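Long form salivary protein D7L (Phlebotomus duboscqi, PDB 6MT7) is a sand fly salivary protein that binds and sequesters host cysteinyl leukotrienes and a thromboxane A2 analogue, inhibiting platelet aggregation during blood feeding. Local coordinates at residues A8-W13 with V168-E173; W50-L55 with I175-L180. All blocks are in the same frame, centred on the assembly; numbering follows the deposited sequence.

Contact 1. Residues A8-W13 with V168-E173; sequences ADQTFW and VDEDNE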
ATOM      1  N   ALA A   8      -1.660  -5.534   9.076  1.00  6.58           N
ATOM      2  CA  ALA A   8      -3.022  -5.522   8.539  1.00  6.64           C
ATOM      3  C   ALA A   8      -3.444  -4.144   8.039  1.00  6.52           C
ATOM      4  O   ALA A   8      -4.336  -4.040   7.185  1.00  7.94           O
ATOM      5  CB  ALA A   8      -4.012  -6.012   9.598  1.00  7.21           C
ATOM      6  N   ASP A   9      -2.872  -3.079   8.595  1.00  6.89           N
ATOM      7  CA  ASP A   9      -3.131  -1.747   8.056  1.00  6.35           C
ATOM      8  C   ASP A   9      -2.432  -1.567   6.717  1.00  7.04           C
ATOM      9  O   ASP A   9      -2.980  -0.953   5.788  1.00  6.20           O
ATOM     10  CB  ASP A   9      -2.660  -0.687   9.054  1.00  6.97           C
ATOM     11  CG  ASP A   9      -2.779   0.733   8.508  1.00  6.92           C
ATOM     12  OD1 ASP A   9      -3.922   1.193   8.343  1.00  7.43           O
ATOM     13  OD2 ASP A   9      -1.735   1.376   8.253  1.00  8.68           O
ATOM     14  N   GLN A  10      -1.217  -2.095   6.605  1.00  6.18           N
ATOM     15  CA  GLN A  10      -0.447  -1.927   5.380  1.00  6.09           C
ATOM     16  C   GLN A  10      -1.035  -2.744   4.239  1.00  6.09           C
ATOM     17  O   GLN A  10      -0.988  -2.319   3.078  1.00  6.02           O
ATOM     18  CB  GLN A  10       1.007  -2.319   5.635  1.00  6.60           C
ATOM     19  CG  GLN A  10       1.732  -1.333   6.554  1.00  6.09           C
ATOM     20  CD  GLN A  10       3.049  -1.874   7.071  1.00  9.59           C
ATOM     21  OE1 GLN A  10       3.231  -3.092   7.223  1.00  7.11           O
ATOM     22  NE2 GLN A  10       3.984  -0.971   7.340  1.00 11.37           N
ATOM     23  N   THR A  11      -1.568  -3.935   4.537  1.00  6.19           N
ATOM     24  CA  THR A  11      -2.219  -4.703   3.482  1.00  6.21           C
ATOM     25  C   THR A  11      -3.544  -4.063   3.106  1.00  6.22           C
ATOM     26  O   THR A  11      -3.860  -3.939   1.919  1.00  6.56           O
ATOM     27  CB  THR A  11      -2.424  -6.164   3.904  1.00  6.83           C
ATOM     28  OG1 THR A  11      -3.280  -6.219   5.048  1.00  8.62           O
ATOM     29  CG2 THR A  11      -1.076  -6.826   4.247  1.00  6.40           C
ATOM     30  N   PHE A  12      -4.321  -3.629   4.106  1.00  6.31           N
ATOM     31  CA  PHE A  12      -5.585  -2.949   3.827  1.00  6.36           C
ATOM     32  C   PHE A  12      -5.365  -1.729   2.936  1.00  6.24           C
ATOM     33  O   PHE A  12      -6.096  -1.516   1.956  1.00  6.51           O
ATOM     34  CB  PHE A  12      -6.239  -2.541   5.148  1.00  7.77           C
ATOM     35  CG  PHE A  12      -7.655  -2.065   5.020  1.00  7.79           C
ATOM     36  CD1 PHE A  12      -8.602  -2.809   4.342  1.00 10.21           C
ATOM     37  CD2 PHE A  12      -8.043  -0.867   5.616  1.00 12.02           C
ATOM     38  CE1 PHE A  12      -9.919  -2.355   4.247  1.00 13.90           C
ATOM     39  CE2 PHE A  12      -9.343  -0.419   5.529  1.00 13.66           C
ATOM     40  CZ  PHE A  12     -10.284  -1.161   4.845  1.00 14.27           C
ATOM     41  N   TRP A  13      -4.352  -0.912   3.263  1.00  6.16           N
ATOM     42  CA  TRP A  13      -4.073   0.276   2.463  1.00  7.68           C
ATOM     43  C   TRP A  13      -3.758  -0.089   1.019  1.00  6.46           C
ATOM     44  O   TRP A  13      -4.221   0.581   0.089  1.00  5.99           O
ATOM     45  CB  TRP A  13      -2.921   1.089   3.065  1.00  6.74           C
ATOM     46  CG  TRP A  13      -2.574   2.263   2.203  1.00  6.04           C
ATOM     47  CD1 TRP A  13      -3.212   3.470   2.159  1.00  6.12           C
ATOM     48  CD2 TRP A  13      -1.527   2.326   1.222  1.00  5.98           C
ATOM     49  NE1 TRP A  13      -2.626   4.283   1.212  1.00  8.89           N
ATOM     50  CE2 TRP A  13      -1.590   3.602   0.625  1.00  7.22           C
ATOM     51  CE3 TRP A  13      -0.547   1.423   0.793  1.00  7.13           C
ATOM     52  CZ2 TRP A  13      -0.711   3.998  -0.372  1.00 10.16           C
ATOM     53  CZ3 TRP A  13       0.332   1.823  -0.194  1.00  5.99           C
ATOM     54  CH2 TRP A  13       0.239   3.101  -0.768  1.00  6.62           C
ATOM     55  N   VAL A 168       5.558   9.024   2.795  1.00 10.17           N
ATOM     56  CA  VAL A 168       6.792   8.451   3.319  1.00 10.60           C
ATOM     57  C   VAL A 168       6.446   7.131   3.994  1.00 12.55           C
ATOM     58  O   VAL A 168       5.301   6.891   4.381  1.00  8.51           O
ATOM     59  CB  VAL A 168       7.518   9.378   4.329  1.00  7.21           C
ATOM     60  CG1 VAL A 168       7.967  10.685   3.660  1.00  8.74           C
ATOM     61  CG2 VAL A 168       6.643   9.656   5.576  1.00  8.81           C
ATOM     62  N   ASP A 169       7.460   6.278   4.154  1.00 11.33           N
ATOM     63  CA  ASP A 169       7.288   5.015   4.864  1.00 13.78           C
ATOM     64  C   ASP A 169       7.703   5.187   6.330  1.00 13.61           C
ATOM     65  O   ASP A 169       7.892   6.305   6.817  1.00 13.43           O
ATOM     66  CB  ASP A 169       8.052   3.889   4.153  1.00  8.70           C
ATOM     67  CG  ASP A 169       9.564   4.112   4.108  1.00 11.96           C
ATOM     68  OD1 ASP A 169      10.110   4.912   4.901  1.00 13.28           O
ATOM     69  OD2 ASP A 169      10.216   3.478   3.252  1.00 13.90           O
ATOM     70  N   GLU A 170       7.850   4.072   7.055  1.00 20.83           N
ATOM     71  CA  GLU A 170       8.203   4.154   8.474  1.00 28.13           C
ATOM     72  C   GLU A 170       9.586   4.756   8.694  1.00 28.70           C
ATOM     73  O   GLU A 170       9.852   5.312   9.767  1.00 33.27           O
ATOM     74  CB  GLU A 170       8.144   2.776   9.128  1.00 30.17           C
ATOM     75  CG  GLU A 170       6.818   2.072   8.997  1.00 29.14           C
ATOM     76  CD  GLU A 170       6.656   1.403   7.655  1.00 35.64           C
ATOM     77  OE1 GLU A 170       7.683   1.062   7.040  1.00 33.61           O
ATOM     78  OE2 GLU A 170       5.498   1.225   7.215  1.00 39.87           O
ATOM     79  N   ASP A 171      10.483   4.641   7.713  1.00 19.45           N
ATOM     80  CA  ASP A 171      11.815   5.228   7.806  1.00 22.30           C
ATOM     81  C   ASP A 171      11.848   6.701   7.442  1.00 22.46           C
ATOM     82  O   ASP A 171      12.937   7.281   7.376  1.00 19.63           O
ATOM     83  CB  ASP A 171      12.789   4.479   6.897  1.00 32.18           C
ATOM     84  CG  ASP A 171      13.243   3.176   7.489  1.00 34.61           C
ATOM     85  OD1 ASP A 171      13.265   3.061   8.735  1.00 33.15           O
ATOM     86  OD2 ASP A 171      13.575   2.267   6.704  1.00 35.44           O
ATOM     87  N   ASN A 172      10.695   7.315   7.198  1.00 15.81           N
ATOM     88  CA  ASN A 172      10.638   8.668   6.660  1.00 13.71           C
ATOM     89  C   ASN A 172      11.389   8.763   5.333  1.00 20.14           C
ATOM     90  O   ASN A 172      12.064   9.753   5.048  1.00 19.40           O
ATOM     91  CB  ASN A 172      11.164   9.691   7.670  1.00 19.37           C
ATOM     92  CG  ASN A 172      10.120  10.067   8.699  1.00 23.12           C
ATOM     93  OD1 ASN A 172       9.028  10.508   8.350  1.00 22.09           O
ATOM     94  ND2 ASN A 172      10.446   9.886   9.972  1.00 20.25           N
ATOM     95  N   GLU A 173      11.284   7.721   4.527  1.00 12.09           N
ATOM     96  CA  GLU A 173      11.779   7.781   3.164  1.00 14.03           C
ATOM     97  C   GLU A 173      10.605   7.900   2.201  1.00 10.03           C
ATOM     98  O   GLU A 173       9.599   7.209   2.389  1.00  9.68           O
ATOM     99  CB  GLU A 173      12.599   6.533   2.816  1.00 17.73           C
ATOM    100  CG  GLU A 173      13.205   6.566   1.422  1.00 32.42           C
ATOM    101  CD  GLU A 173      13.967   5.299   1.084  1.00 47.45           C
ATOM    102  OE1 GLU A 173      14.326   4.557   2.028  1.00 48.67           O
ATOM    103  OE2 GLU A 173      14.219   5.059  -0.120  1.00 50.15           O
TER
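Gln10 and Glu170 approach from opposite directions, amide against carboxylate, between helix 8-21 and the loop 168-173. Gln10 NE2 lies 2.7 Å from Glu170 OE2, and the amide and carboxylate planes are turned 68° from each other. The backbones stay well apart, with Gln10 CA and Asp169 CA, the nearest such pair, separated by 10.4 Å, so two long polar side chains have to bridge the distance. Gln10 does it by stretching: CG stands beside the backbone N, and beyond it the chain runs out extended. Glu170 instead folds at chi2 (81°), which brings its carboxylate round to face the helix. Glu170 OE2 is hydrogen-bonded to Tyr163 OH of helix 159-164. The contact joins the N-terminal odorant-binding-protein unit of this D7 protein, which opens with helix 8-21, to the C-terminal helical half, where 168-173 lies between helices 159-164 and 187-196. Within the loop, Asp169 to Asn172 forms a type I turn, closed by Asn172 N to Asp169 O at 3.0 Å. Aspartate suits the first position because its short side chain can curl back over its own turn: Asp169 OD1 takes Glu173 N at 3.1 Å, the N-H arriving from above the carboxylate plane (45° out of it), and Asp171 N in a weak, bent bond. The N terminus is held by the same acidic loop, Met1 N being hydrogen-bonded to Asp169, Asp171 and Glu173, and Arg3 forms a salt bridge with Asp171. One residue before Gln10, Asp9 forms a salt bridge with Arg166, a further polar link from the helix.

Contact 2. Residues W50-L55 with I175-L180; sequences WLHLGL and IHFRNL. With TRT (fragment of triton X-100), chain C.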
ATOM      1  N   TRP A  50       0.396  -5.966  -5.784  1.00  6.33           N
ATOM      2  CA  TRP A  50       1.746  -6.484  -5.539  1.00  6.92           C
ATOM      3  C   TRP A  50       2.715  -5.342  -5.275  1.00  7.87           C
ATOM      4  O   TRP A  50       3.522  -5.396  -4.336  1.00  6.01           O
ATOM      5  CB  TRP A  50       2.250  -7.299  -6.729  1.00  6.00           C
ATOM      6  CG  TRP A  50       1.733  -8.691  -6.882  1.00  6.10           C
ATOM      7  CD1 TRP A  50       1.051  -9.187  -7.958  1.00  9.15           C
ATOM      8  CD2 TRP A  50       1.903  -9.792  -5.975  1.00  9.39           C
ATOM      9  NE1 TRP A  50       0.768 -10.516  -7.770  1.00  8.44           N
ATOM     10  CE2 TRP A  50       1.282 -10.914  -6.562  1.00  9.00           C
ATOM     11  CE3 TRP A  50       2.515  -9.936  -4.724  1.00 11.96           C
ATOM     12  CZ2 TRP A  50       1.249 -12.168  -5.937  1.00 12.38           C
ATOM     13  CZ3 TRP A  50       2.475 -11.182  -4.102  1.00  7.87           C
ATOM     14  CH2 TRP A  50       1.849 -12.279  -4.715  1.00  9.62           C
ATOM     15  N   LEU A  51       2.630  -4.284  -6.084  1.00  5.86           N
ATOM     16  CA  LEU A  51       3.518  -3.135  -5.926  1.00  5.90           C
ATOM     17  C   LEU A  51       3.269  -2.432  -4.596  1.00  5.89           C
ATOM     18  O   LEU A  51       4.212  -2.110  -3.861  1.00  6.48           O
ATOM     19  CB  LEU A  51       3.313  -2.161  -7.092  1.00  7.18           C
ATOM     20  CG  LEU A  51       4.012  -0.797  -7.033  1.00  9.12           C
ATOM     21  CD1 LEU A  51       5.512  -0.955  -7.125  1.00 11.43           C
ATOM     22  CD2 LEU A  51       3.489   0.117  -8.158  1.00 11.68           C
ATOM     23  N   HIS A  52       2.000  -2.178  -4.273  1.00  5.82           N
ATOM     24  CA  HIS A  52       1.687  -1.393  -3.086  1.00  5.83           C
ATOM     25  C   HIS A  52       1.856  -2.178  -1.792  1.00  6.22           C
ATOM     26  O   HIS A  52       1.912  -1.566  -0.714  1.00  5.89           O
ATOM     27  CB  HIS A  52       0.270  -0.823  -3.204  1.00  6.85           C
ATOM     28  CG  HIS A  52       0.192   0.355  -4.125  1.00  5.78           C
ATOM     29  ND1 HIS A  52       0.409   0.249  -5.481  1.00  7.34           N
ATOM     30  CD2 HIS A  52      -0.028   1.672  -3.879  1.00  7.00           C
ATOM     31  CE1 HIS A  52       0.309   1.444  -6.037  1.00  7.87           C
ATOM     32  NE2 HIS A  52       0.037   2.323  -5.086  1.00  8.79           N
ATOM     33  N   LEU A  53       1.944  -3.511  -1.872  1.00  6.00           N
ATOM     34  CA  LEU A  53       2.337  -4.326  -0.729  1.00  8.74           C
ATOM     35  C   LEU A  53       3.840  -4.326  -0.490  1.00  8.99           C
ATOM     36  O   LEU A  53       4.285  -4.855   0.536  1.00  8.68           O
ATOM     37  CB  LEU A  53       1.876  -5.772  -0.921  1.00  6.43           C
ATOM     38  CG  LEU A  53       0.373  -6.047  -0.792  1.00  6.88           C
ATOM     39  CD1 LEU A  53       0.035  -7.440  -1.295  1.00  9.09           C
ATOM     40  CD2 LEU A  53      -0.070  -5.875   0.656  1.00  6.74           C
ATOM     41  N   GLY A  54       4.628  -3.776  -1.410  1.00  6.07           N
ATOM     42  CA  GLY A  54       6.073  -3.858  -1.296  1.00  6.94           C
ATOM     43  C   GLY A  54       6.664  -5.145  -1.811  1.00  6.88           C
ATOM     44  O   GLY A  54       7.803  -5.483  -1.458  1.00  8.57           O
ATOM     45  N   LEU A  55       5.939  -5.863  -2.670  1.00  6.38           N
ATOM     46  CA  LEU A  55       6.345  -7.201  -3.083  1.00  9.58           C
ATOM     47  C   LEU A  55       6.694  -7.285  -4.565  1.00  9.39           C
ATOM     48  O   LEU A  55       6.858  -8.390  -5.092  1.00  7.91           O
ATOM     49  CB  LEU A  55       5.238  -8.194  -2.727  1.00  8.96           C
ATOM     50  CG  LEU A  55       5.002  -8.250  -1.219  1.00  8.28           C
ATOM     51  CD1 LEU A  55       3.807  -9.142  -0.920  1.00  8.47           C
ATOM     52  CD2 LEU A  55       6.271  -8.769  -0.513  1.00  6.60           C
ATOM     53  N   ILE A 175       7.873   7.439  -0.627  1.00  7.59           N
ATOM     54  CA  ILE A 175       7.391   6.284  -1.368  1.00  9.01           C
ATOM     55  C   ILE A 175       7.346   6.694  -2.840  1.00 10.41           C
ATOM     56  O   ILE A 175       6.468   7.445  -3.269  1.00  9.22           O
ATOM     57  CB  ILE A 175       6.045   5.803  -0.830  1.00  9.85           C
ATOM     58  CG1 ILE A 175       6.265   5.270   0.600  1.00 11.66           C
ATOM     59  CG2 ILE A 175       5.458   4.741  -1.743  1.00  7.77           C
ATOM     60  CD1 ILE A 175       4.994   4.849   1.330  1.00 12.82           C
ATOM     61  N   HIS A 176       8.327   6.210  -3.613  1.00 10.48           N
ATOM     62  CA  HIS A 176       8.606   6.776  -4.931  1.00 14.23           C
ATOM     63  C   HIS A 176       7.492   6.503  -5.936  1.00 12.35           C
ATOM     64  O   HIS A 176       7.294   7.299  -6.861  1.00 12.60           O
ATOM     65  CB  HIS A 176       9.919   6.215  -5.486  1.00 18.34           C
ATOM     66  CG  HIS A 176      11.151   6.816  -4.881  1.00 31.23           C
ATOM     67  ND1 HIS A 176      11.425   6.757  -3.530  1.00 31.64           N
ATOM     68  CD2 HIS A 176      12.199   7.461  -5.449  1.00 33.45           C
ATOM     69  CE1 HIS A 176      12.578   7.357  -3.290  1.00 30.75           C
ATOM     70  NE2 HIS A 176      13.070   7.790  -4.437  1.00 30.62           N
ATOM     71  N   PHE A 177       6.782   5.388  -5.796  1.00 10.88           N
ATOM     72  CA  PHE A 177       5.820   4.967  -6.807  1.00 10.11           C
ATOM     73  C   PHE A 177       4.410   5.485  -6.558  1.00 11.49           C
ATOM     74  O   PHE A 177       3.503   5.138  -7.326  1.00 12.05           O
ATOM     75  CB  PHE A 177       5.782   3.432  -6.900  1.00 10.80           C
ATOM     76  CG  PHE A 177       5.344   2.760  -5.632  1.00  6.88           C
ATOM     77  CD1 PHE A 177       4.002   2.647  -5.308  1.00  9.96           C
ATOM     78  CD2 PHE A 177       6.280   2.229  -4.762  1.00 18.59           C
ATOM     79  CE1 PHE A 177       3.604   2.035  -4.135  1.00 11.42           C
ATOM     80  CE2 PHE A 177       5.883   1.612  -3.598  1.00 16.63           C
ATOM     81  CZ  PHE A 177       4.549   1.515  -3.285  1.00 16.46           C
ATOM     82  N   ARG A 178       4.196   6.268  -5.500  1.00  9.32           N
ATOM     83  CA  ARG A 178       2.863   6.769  -5.169  1.00  7.16           C
ATOM     84  C   ARG A 178       2.244   7.517  -6.348  1.00 14.91           C
ATOM     85  O   ARG A 178       2.894   8.340  -6.999  1.00 16.88           O
ATOM     86  CB  ARG A 178       2.944   7.667  -3.931  1.00  9.33           C
ATOM     87  CG  ARG A 178       1.605   8.069  -3.323  1.00 13.47           C
ATOM     88  CD  ARG A 178       0.948   6.894  -2.604  1.00  9.64           C
ATOM     89  NE  ARG A 178      -0.039   7.362  -1.639  1.00  7.37           N
ATOM     90  CZ  ARG A 178      -1.353   7.232  -1.802  1.00  9.85           C
ATOM     91  NH1 ARG A 178      -1.829   6.632  -2.880  1.00  6.23           N
ATOM     92  NH2 ARG A 178      -2.195   7.689  -0.877  1.00 11.45           N
ATOM     93  N   ASN A 179       0.984   7.191  -6.637  1.00 12.39           N
ATOM     94  CA  ASN A 179       0.234   7.748  -7.754  1.00 14.32           C
ATOM     95  C   ASN A 179      -0.859   8.614  -7.152  1.00 18.78           C
ATOM     96  O   ASN A 179      -1.806   8.099  -6.548  1.00 12.14           O
ATOM     97  CB  ASN A 179      -0.339   6.626  -8.624  1.00 13.67           C
ATOM     98  CG  ASN A 179      -1.159   7.135  -9.803  1.00 21.05           C
ATOM     99  OD1 ASN A 179      -1.607   8.282  -9.828  1.00 14.92           O
ATOM    100  ND2 ASN A 179      -1.376   6.263 -10.783  1.00 29.07           N
ATOM    101  N   LEU A 180      -0.720   9.930  -7.304  1.00  8.46           N
ATOM    102  CA  LEU A 180      -1.745  10.867  -6.872  1.00 10.36           C
ATOM    103  C   LEU A 180      -2.383  11.588  -8.059  1.00  7.80           C
ATOM    104  O   LEU A 180      -2.946  12.672  -7.886  1.00 11.92           O
ATOM    105  CB  LEU A 180      -1.156  11.867  -5.879  1.00 14.66           C
ATOM    106  CG  LEU A 180      -0.563  11.290  -4.581  1.00 16.58           C
ATOM    107  CD1 LEU A 180      -0.147  12.407  -3.615  1.00 16.87           C
ATOM    108  CD2 LEU A 180      -1.513  10.304  -3.890  1.00 13.81           C
TER
HETATM  109  C25 TRT C 301     -14.917  -2.280   1.126  1.00 34.71           C
HETATM  110  O24 TRT C 301     -13.698  -2.958   1.411  1.00 38.21           O
HETATM  111  C23 TRT C 301     -13.371  -3.967   0.455  1.00 32.88           C
HETATM  112  C22 TRT C 301     -11.907  -4.329   0.666  1.00 36.26           C
HETATM  113  O21 TRT C 301     -11.510  -5.470  -0.096  1.00 26.62           O
HETATM  114  C20 TRT C 301     -10.157  -5.772   0.226  1.00 23.53           C
HETATM  115  C19 TRT C 301      -9.760  -7.083  -0.427  1.00 12.66           C
HETATM  116  O18 TRT C 301      -9.301  -6.824  -1.751  1.00 15.22           O
HETATM  117  C17 TRT C 301      -9.902  -7.734  -2.649  1.00 11.02           C
HETATM  118  C16 TRT C 301      -8.898  -8.777  -3.098  1.00 13.94           C
HETATM  119  O15 TRT C 301      -8.062  -8.264  -4.141  1.00 14.09           O
HETATM  120  C12 TRT C 301      -6.848  -8.878  -4.390  1.00  7.83           C
HETATM  121  C13 TRT C 301      -6.655 -10.217  -4.068  1.00  7.15           C
HETATM  122  C14 TRT C 301      -5.426 -10.838  -4.319  1.00  6.58           C
HETATM  123  C11 TRT C 301      -5.806  -8.158  -4.962  1.00  8.46           C
HETATM  124  C10 TRT C 301      -4.585  -8.775  -5.214  1.00  7.60           C
HETATM  125  C9  TRT C 301      -4.381 -10.112  -4.895  1.00  6.38           C
HETATM  126  C6  TRT C 301      -3.045 -10.737  -5.174  1.00  9.42           C
HETATM  127  C8  TRT C 301      -3.216 -11.560  -6.446  1.00 11.88           C
HETATM  128  C7  TRT C 301      -2.021  -9.646  -5.469  1.00  8.70           C
HETATM  129  C5  TRT C 301      -2.635 -11.689  -4.028  1.00 11.03           C
HETATM  130  C1  TRT C 301      -2.167 -11.194  -2.640  1.00 17.49           C
HETATM  131  C2  TRT C 301      -2.953 -10.029  -2.049  1.00 22.53           C
HETATM  132  C4  TRT C 301      -2.304 -12.368  -1.680  1.00 20.06           C
HETATM  133  C3  TRT C 301      -0.693 -10.814  -2.602  1.00 19.11           C
HETATM  134  O   HOH W   1      -0.510   5.015  -5.308  1.00  8.74           O
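The imidazole of His52 receives the edge of Phe177 squarely on one face: Phe177 CE1 stands above the middle of the ring, 3.7 Å from His52 CD2. This is a T-shaped (edge-to-face) pair, its centroids 4.9 Å apart and its planes at 76°. It lies where helix 40-52 of the odorant-binding-protein fold ends in a Schellman motif. Gly54 adopts the positive phi (83°) that closes the helix, a backbone conformation that glycine, having no CB, adopts easily; Leu55 N returns to Trp50 O and Gly54 N to Leu51 O. Phe177 belongs to the type I turn 175-178. Its CG sits between the backbone N and the carbonyl carbon (chi1 62°), which directs the ring at the helix end. There Leu51 lies over one ring face in a CH-pi contact, its CG 4.0 Å from the ring centroid, while Ile175 CG2 packs on the opposite face. A branched aliphatic residue such as leucine suits this place because CG and both methyls can spread over the aromatic surface. Histidine serves two purposes: its flat face meets Phe177, and its two nitrogens reach polar partners, ND1 bonding to Cys48 O. Trp50 and Leu53 look toward the ligand pocket, where they pack on the bound Triton fragment; Trp50 CZ3 comes within 3.5 Å of its C3. Beyond the rings, a single water joins the segments in the plane of the imidazole: it bonds to His52 NE2 at 2.8 Å and accepts from Arg178 NH1 and from Asn179 N, the latter at 3.0 Å.

Overall arrangement
From the N terminus the chain enters helix 8-21, which supplies the first side of contact 1, and then helix 40-52, whose C-terminal end supplies that of contact 2. It next passes through the helices between 65 and 144 before reaching the loop between helices 159-164 and 187-196, where 168-173 closes contact 1 and 175-180 closes contact 2. The segments alternate, so the two closures cross. Both tie the same loop of the C-terminal half to neighbouring helices of the N-terminal half. Trp13 links them: its indole packs on His52 and on the guanidinium of Arg178. Thr11 also packs on Leu53, beside the Triton site.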